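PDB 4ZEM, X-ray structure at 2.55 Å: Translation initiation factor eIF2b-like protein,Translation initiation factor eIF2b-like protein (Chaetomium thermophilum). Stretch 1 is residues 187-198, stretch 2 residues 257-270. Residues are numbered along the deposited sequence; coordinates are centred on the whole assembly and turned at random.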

ATOM      1  N   ILE A 187      18.858   6.709   9.654  1.00 53.70           N
ATOM      2  CA  ILE A 187      19.780   6.170   8.662  1.00 54.27           C
ATOM      3  C   ILE A 187      19.791   7.000   7.373  1.00 46.39           C
ATOM      4  O   ILE A 187      20.842   7.214   6.773  1.00 55.27           O
ATOM      5  CB  ILE A 187      19.442   4.697   8.339  1.00 56.35           C
ATOM      6  CG1 ILE A 187      19.719   3.827   9.564  1.00 50.34           C
ATOM      7  CG2 ILE A 187      20.257   4.190   7.159  1.00 75.79           C
ATOM      8  CD1 ILE A 187      19.339   2.384   9.383  1.00 54.66           C
ATOM      9  N   GLN A 188      18.614   7.443   6.938  1.00 46.04           N
ATOM     10  CA  GLN A 188      18.495   8.226   5.709  1.00 45.50           C
ATOM     11  C   GLN A 188      18.865   9.701   5.842  1.00 40.79           C
ATOM     12  O   GLN A 188      19.471  10.260   4.926  1.00 41.30           O
ATOM     13  CB  GLN A 188      17.076   8.109   5.150  1.00 51.35           C
ATOM     14  CG  GLN A 188      16.871   6.854   4.328  1.00 64.74           C
ATOM     15  CD  GLN A 188      17.830   6.791   3.158  1.00 74.17           C
ATOM     16  OE1 GLN A 188      17.917   7.730   2.369  1.00 82.69           O
ATOM     17  NE2 GLN A 188      18.568   5.688   3.048  1.00 65.76           N
ATOM     18  N   ILE A 189      18.498  10.326   6.959  1.00 38.71           N
ATOM     19  CA  ILE A 189      18.801  11.743   7.180  1.00 41.87           C
ATOM     20  C   ILE A 189      19.922  11.986   8.184  1.00 50.01           C
ATOM     21  O   ILE A 189      19.916  11.442   9.290  1.00 54.71           O
ATOM     22  CB  ILE A 189      17.564  12.525   7.645  1.00 41.05           C
ATOM     23  CG1 ILE A 189      16.562  12.616   6.506  1.00 35.95           C
ATOM     24  CG2 ILE A 189      17.930  13.947   8.039  1.00 45.88           C
ATOM     25  CD1 ILE A 189      15.363  11.840   6.758  1.00 49.39           C
ATOM     26  N   HIS A 190      20.865  12.835   7.792  1.00 46.86           N
ATOM     27  CA  HIS A 190      22.021  13.150   8.620  1.00 53.54           C
ATOM     28  C   HIS A 190      21.950  14.587   9.128  1.00 51.33           C
ATOM     29  O   HIS A 190      21.219  15.407   8.569  1.00 40.10           O
ATOM     30  CB  HIS A 190      23.305  12.896   7.821  1.00 47.89           C
ATOM     31  CG  HIS A 190      23.320  11.565   7.140  1.00 76.45           C
ATOM     32  ND1 HIS A 190      23.256  11.427   5.769  1.00 96.66           N
ATOM     33  CD2 HIS A 190      23.345  10.307   7.643  1.00 86.94           C
ATOM     34  CE1 HIS A 190      23.263  10.143   5.458  1.00105.32           C
ATOM     35  NE2 HIS A 190      23.316   9.443   6.577  1.00 97.94           N
ATOM     36  N   PRO A 191      22.691  14.894  10.206  1.00 50.99           N
ATOM     37  CA  PRO A 191      22.683  16.259  10.747  1.00 47.29           C
ATOM     38  C   PRO A 191      23.037  17.307   9.696  1.00 47.84           C
ATOM     39  O   PRO A 191      23.983  17.116   8.930  1.00 45.94           O
ATOM     40  CB  PRO A 191      23.753  16.198  11.843  1.00 41.05           C
ATOM     41  CG  PRO A 191      23.684  14.770  12.312  1.00 53.67           C
ATOM     42  CD  PRO A 191      23.487  13.979  11.047  1.00 50.63           C
ATOM     43  N   GLY A 192      22.264  18.392   9.662  1.00 42.01           N
ATOM     44  CA  GLY A 192      22.495  19.480   8.730  1.00 36.76           C
ATOM     45  C   GLY A 192      21.984  19.234   7.317  1.00 46.73           C
ATOM     46  O   GLY A 192      22.179  20.063   6.427  1.00 52.98           O
ATOM     47  N   ASP A 193      21.313  18.106   7.107  1.00 37.88           N
ATOM     48  CA  ASP A 193      20.801  17.776   5.779  1.00 46.51           C
ATOM     49  C   ASP A 193      19.779  18.800   5.304  1.00 44.55           C
ATOM     50  O   ASP A 193      18.971  19.314   6.086  1.00 42.63           O
ATOM     51  CB  ASP A 193      20.150  16.389   5.770  1.00 49.96           C
ATOM     52  CG  ASP A 193      21.073  15.305   5.255  1.00 56.66           C
ATOM     53  OD1 ASP A 193      22.254  15.598   4.971  1.00 58.23           O
ATOM     54  OD2 ASP A 193      20.607  14.148   5.148  1.00 57.12           O
ATOM     55  N   TYR A 194      19.817  19.077   4.009  1.00 42.76           N
ATOM     56  CA  TYR A 194      18.782  19.863   3.358  1.00 36.05           C
ATOM     57  C   TYR A 194      17.937  18.889   2.556  1.00 41.91           C
ATOM     58  O   TYR A 194      18.382  18.366   1.529  1.00 43.38           O
ATOM     59  CB  TYR A 194      19.407  20.933   2.472  1.00 34.33           C
ATOM     60  CG  TYR A 194      19.492  22.278   3.140  1.00 45.48           C
ATOM     61  CD1 TYR A 194      18.914  23.406   2.566  1.00 38.94           C
ATOM     62  CD2 TYR A 194      20.202  22.431   4.326  1.00 40.50           C
ATOM     63  CE1 TYR A 194      19.022  24.649   3.175  1.00 40.89           C
ATOM     64  CE2 TYR A 194      20.294  23.663   4.955  1.00 43.70           C
ATOM     65  CZ  TYR A 194      19.710  24.766   4.376  1.00 45.14           C
ATOM     66  OH  TYR A 194      19.824  25.982   5.003  1.00 44.58           O
ATOM     67  N   VAL A 195      16.721  18.647   3.034  1.00 31.96           N
ATOM     68  CA  VAL A 195      15.869  17.613   2.462  1.00 31.86           C
ATOM     69  C   VAL A 195      14.703  18.224   1.712  1.00 37.76           C
ATOM     70  O   VAL A 195      13.864  18.918   2.291  1.00 40.57           O
ATOM     71  CB  VAL A 195      15.324  16.669   3.565  1.00 35.47           C
ATOM     72  CG1 VAL A 195      14.367  15.644   2.981  1.00 38.41           C
ATOM     73  CG2 VAL A 195      16.471  15.989   4.294  1.00 32.61           C
ATOM     74  N   LEU A 196      14.624  17.919   0.424  1.00 38.88           N
ATOM     75  CA  LEU A 196      13.562  18.450  -0.407  1.00 37.19           C
ATOM     76  C   LEU A 196      12.417  17.437  -0.418  1.00 36.61           C
ATOM     77  O   LEU A 196      12.574  16.308  -0.879  1.00 39.24           O
ATOM     78  CB  LEU A 196      14.096  18.755  -1.816  1.00 45.45           C
ATOM     79  CG  LEU A 196      13.228  19.336  -2.946  1.00 50.52           C
ATOM     80  CD1 LEU A 196      12.322  18.312  -3.602  1.00 55.53           C
ATOM     81  CD2 LEU A 196      12.443  20.560  -2.490  1.00 46.43           C
ATOM     82  N   ALA A 197      11.274  17.843   0.120  1.00 38.56           N
ATOM     83  CA  ALA A 197      10.099  16.978   0.148  1.00 34.38           C
ATOM     84  C   ALA A 197       9.073  17.495  -0.836  1.00 39.59           C
ATOM     85  O   ALA A 197       8.496  18.567  -0.638  1.00 40.50           O
ATOM     86  CB  ALA A 197       9.503  16.916   1.547  1.00 37.10           C
ATOM     87  N   TYR A 198       8.813  16.718  -1.881  1.00 48.82           N
ATOM     88  CA  TYR A 198       7.917  17.187  -2.924  1.00 50.97           C
ATOM     89  C   TYR A 198       6.517  16.683  -2.614  1.00 47.08           C
ATOM     90  O   TYR A 198       6.295  15.475  -2.546  1.00 55.03           O
ATOM     91  CB  TYR A 198       8.379  16.716  -4.305  1.00 39.60           C
ATOM     92  CG  TYR A 198       7.450  17.135  -5.415  1.00 41.58           C
ATOM     93  CD1 TYR A 198       7.668  18.330  -6.095  1.00 41.01           C
ATOM     94  CD2 TYR A 198       6.350  16.364  -5.774  1.00 40.05           C
ATOM     95  CE1 TYR A 198       6.823  18.747  -7.103  1.00 48.18           C
ATOM     96  CE2 TYR A 198       5.495  16.774  -6.789  1.00 49.25           C
ATOM     97  CZ  TYR A 198       5.741  17.970  -7.447  1.00 53.54           C
ATOM     98  OH  TYR A 198       4.911  18.398  -8.458  1.00 61.76           O
ATOM     99  N   GLY A 257      11.208  28.623  -8.963  1.00 77.92           N
ATOM    100  CA  GLY A 257      12.520  28.288  -8.442  1.00 72.58           C
ATOM    101  C   GLY A 257      12.952  26.860  -8.168  1.00 64.84           C
ATOM    102  O   GLY A 257      14.118  26.625  -7.877  1.00 63.93           O
ATOM    103  N   LEU A 258      12.034  25.908  -8.214  1.00 65.02           N
ATOM    104  CA  LEU A 258      12.393  24.532  -7.876  1.00 62.85           C
ATOM    105  C   LEU A 258      13.664  24.092  -8.592  1.00 66.32           C
ATOM    106  O   LEU A 258      14.561  23.522  -7.981  1.00 71.57           O
ATOM    107  CB  LEU A 258      11.267  23.563  -8.222  1.00 65.27           C
ATOM    108  CG  LEU A 258      11.589  22.118  -7.830  1.00 60.83           C
ATOM    109  CD1 LEU A 258      12.082  22.058  -6.386  1.00 52.52           C
ATOM    110  CD2 LEU A 258      10.390  21.195  -8.017  1.00 54.40           C
ATOM    111  N   MET A 259      13.753  24.399  -9.880  1.00 72.37           N
ATOM    112  CA  MET A 259      14.865  23.931 -10.692  1.00 79.85           C
ATOM    113  C   MET A 259      16.158  24.626 -10.295  1.00 76.11           C
ATOM    114  O   MET A 259      17.227  24.019 -10.278  1.00 77.34           O
ATOM    115  CB  MET A 259      14.567  24.188 -12.169  1.00 89.27           C
ATOM    116  CG  MET A 259      15.140  23.165 -13.117  1.00 93.62           C
ATOM    117  SD  MET A 259      14.410  21.549 -12.814  1.00132.48           S
ATOM    118  CE  MET A 259      12.667  21.957 -12.818  1.00 74.73           C
ATOM    119  N   ALA A 260      16.048  25.904  -9.958  1.00 73.72           N
ATOM    120  CA  ALA A 260      17.190  26.687  -9.510  1.00 68.90           C
ATOM    121  C   ALA A 260      17.711  26.231  -8.145  1.00 71.05           C
ATOM    122  O   ALA A 260      18.911  26.288  -7.888  1.00 79.26           O
ATOM    123  CB  ALA A 260      16.831  28.165  -9.471  1.00 64.15           C
ATOM    124  N   TYR A 261      16.815  25.768  -7.277  1.00 62.86           N
ATOM    125  CA  TYR A 261      17.183  25.510  -5.889  1.00 46.02           C
ATOM    126  C   TYR A 261      17.617  24.077  -5.576  1.00 59.78           C
ATOM    127  O   TYR A 261      18.289  23.855  -4.569  1.00 57.24           O
ATOM    128  CB  TYR A 261      15.988  25.862  -4.984  1.00 44.10           C
ATOM    129  CG  TYR A 261      16.279  25.778  -3.506  1.00 57.45           C
ATOM    130  CD1 TYR A 261      16.809  26.869  -2.830  1.00 59.81           C
ATOM    131  CD2 TYR A 261      16.037  24.614  -2.788  1.00 39.49           C
ATOM    132  CE1 TYR A 261      17.087  26.807  -1.482  1.00 47.34           C
ATOM    133  CE2 TYR A 261      16.324  24.538  -1.441  1.00 44.52           C
ATOM    134  CZ  TYR A 261      16.847  25.645  -0.793  1.00 44.15           C
ATOM    135  OH  TYR A 261      17.127  25.596   0.549  1.00 44.15           O
ATOM    136  N   ILE A 262      17.330  23.129  -6.467  1.00 57.12           N
ATOM    137  CA  ILE A 262      17.717  21.730  -6.238  1.00 61.06           C
ATOM    138  C   ILE A 262      19.216  21.484  -5.976  1.00 67.18           C
ATOM    139  O   ILE A 262      19.552  20.659  -5.124  1.00 71.23           O
ATOM    140  CB  ILE A 262      17.233  20.827  -7.402  1.00 68.29           C
ATOM    141  CG1 ILE A 262      15.703  20.779  -7.393  1.00 73.76           C
ATOM    142  CG2 ILE A 262      17.788  19.419  -7.271  1.00 71.46           C
ATOM    143  CD1 ILE A 262      15.088  19.429  -7.706  1.00 73.59           C
ATOM    144  N   PRO A 263      20.120  22.199  -6.668  1.00 60.01           N
ATOM    145  CA  PRO A 263      21.543  21.991  -6.358  1.00 62.44           C
ATOM    146  C   PRO A 263      21.917  22.197  -4.888  1.00 62.10           C
ATOM    147  O   PRO A 263      22.830  21.536  -4.399  1.00 58.16           O
ATOM    148  CB  PRO A 263      22.223  23.028  -7.228  1.00 51.57           C
ATOM    149  CG  PRO A 263      21.318  23.089  -8.397  1.00 60.67           C
ATOM    150  CD  PRO A 263      19.961  23.062  -7.851  1.00 64.82           C
ATOM    151  N   ARG A 264      21.241  23.118  -4.210  1.00 57.16           N
ATOM    152  CA  ARG A 264      21.422  23.305  -2.773  1.00 51.55           C
ATOM    153  C   ARG A 264      21.131  22.040  -1.938  1.00 55.85           C
ATOM    154  O   ARG A 264      21.881  21.731  -1.011  1.00 65.51           O
ATOM    155  CB  ARG A 264      20.573  24.480  -2.277  1.00 53.68           C
ATOM    156  CG  ARG A 264      20.669  24.720  -0.771  1.00 54.49           C
ATOM    157  CD  ARG A 264      22.129  24.971  -0.352  1.00 59.85           C
ATOM    158  NE  ARG A 264      22.283  25.385   1.045  1.00 60.15           N
ATOM    159  CZ  ARG A 264      22.639  24.573   2.038  1.00 68.48           C
ATOM    160  NH1 ARG A 264      22.759  25.047   3.271  1.00 78.48           N
ATOM    161  NH2 ARG A 264      22.848  23.283   1.811  1.00 62.90           N
ATOM    162  N   VAL A 265      20.016  21.360  -2.216  1.00 48.18           N
ATOM    163  CA  VAL A 265      19.514  20.288  -1.339  1.00 48.85           C
ATOM    164  C   VAL A 265      20.427  19.058  -1.314  1.00 42.76           C
ATOM    165  O   VAL A 265      21.212  18.835  -2.230  1.00 42.46           O
ATOM    166  CB  VAL A 265      18.083  19.835  -1.732  1.00 43.52           C
ATOM    167  CG1 VAL A 265      17.225  21.038  -2.106  1.00 45.90           C
ATOM    168  CG2 VAL A 265      18.115  18.819  -2.861  1.00 44.08           C
ATOM    169  N   ASN A 266      20.383  18.312  -0.215  1.00 47.54           N
ATOM    170  CA  ASN A 266      21.144  17.068  -0.085  1.00 42.75           C
ATOM    171  C   ASN A 266      20.445  15.854  -0.698  1.00 47.65           C
ATOM    172  O   ASN A 266      21.092  14.983  -1.273  1.00 52.70           O
ATOM    173  CB  ASN A 266      21.447  16.809   1.384  1.00 37.99           C
ATOM    174  CG  ASN A 266      22.424  17.811   1.947  1.00 41.78           C
ATOM    175  OD1 ASN A 266      22.059  18.655   2.764  1.00 41.84           O
ATOM    176  ND2 ASN A 266      23.678  17.722   1.517  1.00 46.87           N
ATOM    177  N   LYS A 267      19.128  15.783  -0.534  1.00 45.47           N
ATOM    178  CA  LYS A 267      18.357  14.655  -1.034  1.00 49.20           C
ATOM    179  C   LYS A 267      16.908  15.046  -1.279  1.00 49.01           C
ATOM    180  O   LYS A 267      16.406  16.014  -0.708  1.00 48.24           O
ATOM    181  CB  LYS A 267      18.414  13.475  -0.062  1.00 45.22           C
ATOM    182  CG  LYS A 267      18.002  13.813   1.358  1.00 42.57           C
ATOM    183  CD  LYS A 267      18.639  12.850   2.345  1.00 50.38           C
ATOM    184  CE  LYS A 267      20.150  12.857   2.219  1.00 53.67           C
ATOM    185  NZ  LYS A 267      20.788  11.963   3.217  1.00 64.85           N
ATOM    186  N   VAL A 268      16.254  14.278  -2.144  1.00 46.12           N
ATOM    187  CA  VAL A 268      14.852  14.471  -2.488  1.00 43.00           C
ATOM    188  C   VAL A 268      14.052  13.248  -2.076  1.00 40.78           C
ATOM    189  O   VAL A 268      14.439  12.116  -2.375  1.00 36.97           O
ATOM    190  CB  VAL A 268      14.656  14.714  -3.998  1.00 44.71           C
ATOM    191  CG1 VAL A 268      13.182  14.895  -4.306  1.00 37.83           C
ATOM    192  CG2 VAL A 268      15.461  15.930  -4.465  1.00 46.17           C
ATOM    193  N   ILE A 269      12.929  13.481  -1.407  1.00 36.66           N
ATOM    194  CA  ILE A 269      12.082  12.408  -0.901  1.00 38.55           C
ATOM    195  C   ILE A 269      10.671  12.505  -1.479  1.00 47.76           C
ATOM    196  O   ILE A 269      10.076  13.578  -1.490  1.00 43.53           O
ATOM    197  CB  ILE A 269      12.035  12.423   0.642  1.00 37.81           C
ATOM    198  CG1 ILE A 269      13.429  12.149   1.204  1.00 50.12           C
ATOM    199  CG2 ILE A 269      11.068  11.381   1.168  1.00 51.30           C
ATOM    200  CD1 ILE A 269      13.488  12.108   2.714  1.00 69.63           C
ATOM    201  N   PHE A 270      10.143  11.373  -1.950  1.00 53.29           N
ATOM    202  CA  PHE A 270       8.775  11.303  -2.467  1.00 49.26           C
ATOM    203  C   PHE A 270       7.972  10.202  -1.803  1.00 41.68           C
ATOM    204  O   PHE A 270       8.506   9.157  -1.425  1.00 38.86           O
ATOM    205  CB  PHE A 270       8.742  10.974  -3.971  1.00 48.05           C
ATOM    206  CG  PHE A 270       9.414  11.967  -4.856  1.00 50.94           C
ATOM    207  CD1 PHE A 270      10.669  11.704  -5.374  1.00 52.78           C
ATOM    208  CD2 PHE A 270       8.767  13.126  -5.237  1.00 66.84           C
ATOM    209  CE1 PHE A 270      11.286  12.601  -6.217  1.00 61.65           C
ATOM    210  CE2 PHE A 270       9.380  14.026  -6.087  1.00 75.13           C
ATOM    211  CZ  PHE A 270      10.640  13.765  -6.575  1.00 71.34           C
TER
HETATM  212  O   HOH W   1      23.554  20.921   3.550  1.00 53.22           O
HETATM  213  O   HOH W   2       7.456  14.311  -0.217  1.00 51.59           O

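The two stretches meet as parallel strands. The strand through Val195, Leu196 and Ala197 runs beside the one starting at Lys267, their N-to-C directions 30° apart, pairing Val195 with Lys267, Leu196 with Val268 and Ala197 with Ile269. As in any parallel pair, one residue reaches out to two on the partner strand: Leu196 N donates to Lys267 O (2.8 Å), while Leu196 O accepts from Ile269 N (2.9 Å). The ladder loosens towards Tyr198, whose N makes a weak bond to Ile269 O at 3.4 Å. A water bonded to both Tyr198 O (2.9 Å) and Ile269 O (3.0 Å) links the two carbonyls there.

At the other end, Asn266 precedes its strand and combines backbone and side-chain bonding. Its N donates to Tyr194 O (2.7 Å), which also receives a weak bond from Lys267 N (3.4 Å), and its OD1 accepts from Tyr194 N (2.6 Å). The short amide side chain thus supplies an acceptor much as a backbone carbonyl would. A second water donates to Asn266 OD1 (2.8 Å) and accepts from Arg264 NH2 (3.0 Å).

Before stretch 1 enters its strand, a type II turn from His190 to Asp193 reverses the chain. Gly192 has a phi of 80°, a value that favours glycine. The turn is closed by Asp193 N to His190 O (3.1 Å), and Asp193 OD2 accepts from His190 N (3.0 Å). That same carboxylate oxygen forms a salt bridge with Lys267 NZ (2.9 Å), and NZ also donates to Gln188 O (2.7 Å). Lysine suits this buried place because its long chain carries the ammonium to both partners: the Asp193 carboxylate balances its charge, and Gln188 O offers a second acceptor for its hydrogens. Its methylenes offer an apolar surface: Lys267 CG lies 4.0 Å from Val195 CG2.

On the sheet face shared by Val195, Ala197, Lys267 and Ile269, branched side chains fill the space, with Val195 CG1 3.7 Å from Ile269 CD1. The small Ala197 makes little contact with stretch 2. On the other face, Leu196 packs its CD1 against Val268 CG1 (3.6 Å), its CB against Val265 CG1 (3.9 Å) and its CD2 against Leu258 CD1 (4.2 Å), so one branched leucine touches strand, loop and helix.

Two residues before and after Leu196 stand Tyr194 and Tyr198. The guanidinium of Arg264 lies flat on the Tyr194 ring, its CZ 3.6 Å from the ring centroid, so the planar cation meets the electron-rich face. Tyr261 OH approaches the ring's edge, 3.4 Å from Tyr194 CE1. Tyr198 and Phe270 meet obliquely, with Tyr198 CB 3.4 Å from Phe270 CE2.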